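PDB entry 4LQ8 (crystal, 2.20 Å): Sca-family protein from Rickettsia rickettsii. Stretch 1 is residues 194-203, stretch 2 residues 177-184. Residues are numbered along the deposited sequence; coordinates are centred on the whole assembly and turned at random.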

ATOM      1  N   CYS A 194       7.799 -18.293  -5.168  1.00 34.50           N
ATOM      2  CA  CYS A 194       8.617 -17.241  -5.784  1.00 34.01           C
ATOM      3  C   CYS A 194       9.810 -16.960  -4.873  1.00 37.32           C
ATOM      4  O   CYS A 194       9.832 -17.405  -3.723  1.00 36.58           O
ATOM      5  CB  CYS A 194       7.788 -15.972  -5.980  1.00 34.22           C
ATOM      6  SG  CYS A 194       7.474 -15.081  -4.438  1.00 37.48           S
ATOM      7  N   THR A 195      10.773 -16.179  -5.370  1.00 32.85           N
ATOM      8  CA  THR A 195      11.885 -15.670  -4.592  1.00 31.43           C
ATOM      9  C   THR A 195      11.771 -14.155  -4.695  1.00 33.45           C
ATOM     10  O   THR A 195      11.539 -13.636  -5.786  1.00 33.29           O
ATOM     11  CB  THR A 195      13.248 -16.242  -5.025  1.00 38.69           C
ATOM     12  OG1 THR A 195      13.179 -17.665  -4.983  1.00 37.08           O
ATOM     13  CG2 THR A 195      14.393 -15.776  -4.111  1.00 33.42           C
ATOM     14  N   LEU A 196      11.834 -13.451  -3.553  1.00 28.16           N
ATOM     15  CA  LEU A 196      11.707 -11.994  -3.563  1.00 27.03           C
ATOM     16  C   LEU A 196      13.091 -11.374  -3.512  1.00 31.45           C
ATOM     17  O   LEU A 196      13.924 -11.806  -2.719  1.00 30.25           O
ATOM     18  CB  LEU A 196      10.850 -11.491  -2.382  1.00 26.38           C
ATOM     19  CG  LEU A 196       9.389 -11.997  -2.331  1.00 30.08           C
ATOM     20  CD1 LEU A 196       8.784 -11.701  -0.983  1.00 29.45           C
ATOM     21  CD2 LEU A 196       8.552 -11.365  -3.443  1.00 31.48           C
ATOM     22  N   ASN A 197      13.352 -10.411  -4.406  1.00 27.59           N
ATOM     23  CA  ASN A 197      14.620  -9.694  -4.458  1.00 28.05           C
ATOM     24  C   ASN A 197      14.457  -8.312  -3.829  1.00 30.70           C
ATOM     25  O   ASN A 197      13.595  -7.559  -4.244  1.00 29.45           O
ATOM     26  CB  ASN A 197      15.113  -9.545  -5.907  1.00 31.13           C
ATOM     27  CG  ASN A 197      16.485  -8.932  -6.003  1.00 52.44           C
ATOM     28  OD1 ASN A 197      17.492  -9.533  -5.593  1.00 45.42           O
ATOM     29  ND2 ASN A 197      16.537  -7.679  -6.454  1.00 49.34           N
ATOM     30  N   GLU A 198      15.285  -7.990  -2.844  1.00 28.63           N
ATOM     31  CA  GLU A 198      15.289  -6.685  -2.188  1.00 27.95           C
ATOM     32  C   GLU A 198      16.600  -5.974  -2.582  1.00 31.93           C
ATOM     33  O   GLU A 198      17.683  -6.457  -2.248  1.00 30.71           O
ATOM     34  CB  GLU A 198      15.205  -6.857  -0.663  1.00 28.31           C
ATOM     35  CG  GLU A 198      15.153  -5.553   0.112  1.00 30.63           C
ATOM     36  CD  GLU A 198      15.679  -5.685   1.526  1.00 27.41           C
ATOM     37  OE1 GLU A 198      16.897  -5.934   1.676  1.00 25.23           O
ATOM     38  OE2 GLU A 198      14.886  -5.553   2.481  1.00 28.73           O
ATOM     39  N   THR A 199      16.483  -4.820  -3.264  1.00 27.52           N
ATOM     40  CA  THR A 199      17.629  -4.004  -3.661  1.00 26.92           C
ATOM     41  C   THR A 199      17.664  -2.800  -2.748  1.00 30.04           C
ATOM     42  O   THR A 199      16.685  -2.054  -2.697  1.00 28.28           O
ATOM     43  CB  THR A 199      17.529  -3.563  -5.145  1.00 27.15           C
ATOM     44  OG1 THR A 199      17.356  -4.723  -5.955  1.00 33.22           O
ATOM     45  CG2 THR A 199      18.783  -2.785  -5.622  1.00 23.82           C
ATOM     46  N   THR A 200      18.777  -2.611  -2.023  1.00 26.00           N
ATOM     47  CA  THR A 200      18.948  -1.433  -1.172  1.00 25.97           C
ATOM     48  C   THR A 200      19.774  -0.413  -1.999  1.00 31.03           C
ATOM     49  O   THR A 200      20.795  -0.772  -2.565  1.00 30.65           O
ATOM     50  CB  THR A 200      19.616  -1.810   0.155  1.00 31.03           C
ATOM     51  OG1 THR A 200      18.715  -2.608   0.898  1.00 28.34           O
ATOM     52  CG2 THR A 200      19.991  -0.596   0.999  1.00 32.55           C
ATOM     53  N   VAL A 201      19.302   0.839  -2.092  1.00 27.85           N
ATOM     54  CA  VAL A 201      20.014   1.889  -2.805  1.00 27.99           C
ATOM     55  C   VAL A 201      20.615   2.798  -1.730  1.00 31.78           C
ATOM     56  O   VAL A 201      19.878   3.411  -0.962  1.00 32.39           O
ATOM     57  CB  VAL A 201      19.090   2.653  -3.798  1.00 31.43           C
ATOM     58  CG1 VAL A 201      19.875   3.716  -4.573  1.00 30.69           C
ATOM     59  CG2 VAL A 201      18.404   1.688  -4.767  1.00 30.58           C
ATOM     60  N   LYS A 202      21.948   2.850  -1.659  1.00 28.31           N
ATOM     61  CA  LYS A 202      22.717   3.605  -0.661  1.00 29.22           C
ATOM     62  C   LYS A 202      23.583   4.658  -1.332  1.00 34.83           C
ATOM     63  O   LYS A 202      24.268   5.401  -0.635  1.00 36.74           O
ATOM     64  CB  LYS A 202      23.682   2.645   0.085  1.00 32.28           C
ATOM     65  CG  LYS A 202      23.039   1.702   1.085  1.00 50.28           C
ATOM     66  CD  LYS A 202      24.101   0.964   1.906  1.00 65.70           C
ATOM     67  CE  LYS A 202      24.518  -0.377   1.327  1.00 78.07           C
ATOM     68  NZ  LYS A 202      23.537  -1.457   1.637  1.00 84.69           N
ATOM     69  N   THR A 203      23.641   4.667  -2.668  1.00 30.04           N
ATOM     70  CA  THR A 203      24.539   5.568  -3.405  1.00 31.89           C
ATOM     71  C   THR A 203      23.824   6.577  -4.307  1.00 33.73           C
ATOM     72  O   THR A 203      24.456   7.187  -5.169  1.00 32.09           O
ATOM     73  CB  THR A 203      25.586   4.763  -4.196  1.00 39.96           C
ATOM     74  OG1 THR A 203      24.906   3.973  -5.169  1.00 38.70           O
ATOM     75  CG2 THR A 203      26.464   3.889  -3.300  1.00 36.45           C
TER
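Stretch 2, residues 177-184: ASDLRATV

Stretch 2 lies alongside stretch 1 as a neighbouring antiparallel β-strand: the strand Leu180 to Val184 pairs with the strand Cys194 to Val201, their axes approaching to 4.5 Å and their N-to-C directions 163° apart. Ahead of its strand, stretch 2 makes a type I turn from Ala177 to Leu180, held by Leu180 N to Ala177 O at 3.2 Å. The register runs Thr195–Val184, Leu196–Thr183, Asn197–Ala182, Glu198–Arg181 and Thr199–Leu180, with CA–CA distances alternating between short non-hydrogen-bonded pairs (4.2 Å for Thr195 CA to Val184 CA) and wider hydrogen-bonded ones (5.2 Å for Leu196 CA to Thr183 CA).

Backbone hydrogen bonds form the ladder. Leu196 N donates to Thr183 O (2.8 Å) and Thr183 N to Leu196 O (3.0 Å); Glu198 N donates to Arg181 O (2.9 Å) and Arg181 N to Glu198 O (3.0 Å). At the turn end, Thr200 N reaches Asp179 O at 2.8 Å with a nearly straight N-H...O angle of 174°, so the pairing extends one residue before the strand of stretch 2. CA-H...O contacts fill in between, the shortest from Ala182 CA to Leu196 O at 3.1 Å.

Side chains alternate between the two faces of the sheet. On the face of Leu196 and Glu198, the Arg181 guanidinium meets the Glu198 carboxylate nearly edge-on in a salt bridge, NH1 of Arg181 to OE2 of Glu198 at 3.1 Å, a weak hydrogen bond bent to 130°. Beside it, Leu196 CB packs on Thr183 CG2 at 3.9 Å. On the face of Thr195, Asn197 and Thr199, Leu180 CD2 lies 3.3 Å from Thr199 OG1 and 3.9 Å from Asn197 ND2, while Thr195 OG1 lies 3.7 Å from Val184 CG2. Together the stretches bury 644 Å².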

ATOM      1  N   ALA A 177      26.718  -9.639  -3.935  1.00 43.32           N
ATOM      2  CA  ALA A 177      26.193  -8.289  -4.169  1.00 42.50           C
ATOM      3  C   ALA A 177      25.778  -7.679  -2.838  1.00 46.78           C
ATOM      4  O   ALA A 177      24.794  -8.114  -2.249  1.00 46.10           O
ATOM      5  CB  ALA A 177      25.011  -8.337  -5.128  1.00 42.35           C
ATOM      6  N   SER A 178      26.537  -6.680  -2.362  1.00 44.70           N
ATOM      7  CA  SER A 178      26.329  -5.992  -1.077  1.00 45.11           C
ATOM      8  C   SER A 178      24.972  -5.259  -0.927  1.00 46.63           C
ATOM      9  O   SER A 178      24.510  -5.069   0.196  1.00 47.26           O
ATOM     10  CB  SER A 178      27.476  -5.022  -0.809  1.00 50.41           C
ATOM     11  OG  SER A 178      27.535  -4.023  -1.813  1.00 58.53           O
ATOM     12  N   ASP A 179      24.350  -4.852  -2.039  1.00 39.73           N
ATOM     13  CA  ASP A 179      23.067  -4.134  -2.036  1.00 36.96           C
ATOM     14  C   ASP A 179      21.855  -5.078  -2.155  1.00 36.04           C
ATOM     15  O   ASP A 179      20.731  -4.606  -2.266  1.00 34.92           O
ATOM     16  CB  ASP A 179      23.058  -3.105  -3.191  1.00 38.57           C
ATOM     17  CG  ASP A 179      23.276  -3.663  -4.604  1.00 46.29           C
ATOM     18  OD1 ASP A 179      23.775  -4.792  -4.730  1.00 47.58           O
ATOM     19  OD2 ASP A 179      22.953  -2.956  -5.579  1.00 55.40           O
ATOM     20  N   LEU A 180      22.074  -6.398  -2.157  1.00 31.09           N
ATOM     21  CA  LEU A 180      20.955  -7.334  -2.332  1.00 29.46           C
ATOM     22  C   LEU A 180      20.729  -8.271  -1.188  1.00 33.48           C
ATOM     23  O   LEU A 180      21.681  -8.699  -0.514  1.00 33.37           O
ATOM     24  CB  LEU A 180      21.097  -8.169  -3.627  1.00 29.17           C
ATOM     25  CG  LEU A 180      21.313  -7.416  -4.964  1.00 34.93           C
ATOM     26  CD1 LEU A 180      21.606  -8.410  -6.111  1.00 36.00           C
ATOM     27  CD2 LEU A 180      20.091  -6.550  -5.343  1.00 35.75           C
ATOM     28  N   ARG A 181      19.436  -8.604  -0.985  1.00 28.11           N
ATOM     29  CA  ARG A 181      18.951  -9.642  -0.089  1.00 27.34           C
ATOM     30  C   ARG A 181      17.858 -10.343  -0.863  1.00 30.11           C
ATOM     31  O   ARG A 181      17.250  -9.755  -1.757  1.00 29.16           O
ATOM     32  CB  ARG A 181      18.389  -9.123   1.238  1.00 26.99           C
ATOM     33  CG  ARG A 181      19.402  -8.635   2.258  1.00 33.96           C
ATOM     34  CD  ARG A 181      18.661  -7.608   3.081  1.00 41.40           C
ATOM     35  NE  ARG A 181      18.441  -8.030   4.439  1.00 40.24           N
ATOM     36  CZ  ARG A 181      17.456  -7.622   5.228  1.00 44.45           C
ATOM     37  NH1 ARG A 181      16.508  -6.810   4.762  1.00 28.95           N
ATOM     38  NH2 ARG A 181      17.376  -8.060   6.467  1.00 35.52           N
ATOM     39  N   ALA A 182      17.612 -11.601  -0.528  1.00 28.26           N
ATOM     40  CA  ALA A 182      16.602 -12.399  -1.190  1.00 28.46           C
ATOM     41  C   ALA A 182      15.941 -13.311  -0.198  1.00 33.63           C
ATOM     42  O   ALA A 182      16.542 -13.644   0.827  1.00 34.26           O
ATOM     43  CB  ALA A 182      17.229 -13.214  -2.317  1.00 29.58           C
ATOM     44  N   THR A 183      14.695 -13.693  -0.479  1.00 29.97           N
ATOM     45  CA  THR A 183      13.956 -14.655   0.338  1.00 31.13           C
ATOM     46  C   THR A 183      13.168 -15.598  -0.560  1.00 37.19           C
ATOM     47  O   THR A 183      12.438 -15.151  -1.444  1.00 37.20           O
ATOM     48  CB  THR A 183      13.122 -13.992   1.464  1.00 37.76           C
ATOM     49  OG1 THR A 183      12.687 -15.000   2.375  1.00 38.30           O
ATOM     50  CG2 THR A 183      11.924 -13.184   0.953  1.00 32.80           C
ATOM     51  N   VAL A 184      13.362 -16.903  -0.358  1.00 35.84           N
ATOM     52  CA  VAL A 184      12.661 -17.940  -1.120  1.00 35.71           C
ATOM     53  C   VAL A 184      11.346 -18.210  -0.367  1.00 39.51           C
ATOM     54  O   VAL A 184      11.351 -18.658   0.785  1.00 40.56           O
ATOM     55  CB  VAL A 184      13.519 -19.222  -1.337  1.00 39.40           C
ATOM     56  CG1 VAL A 184      12.778 -20.226  -2.216  1.00 39.68           C
ATOM     57  CG2 VAL A 184      14.885 -18.878  -1.954  1.00 38.55           C
TER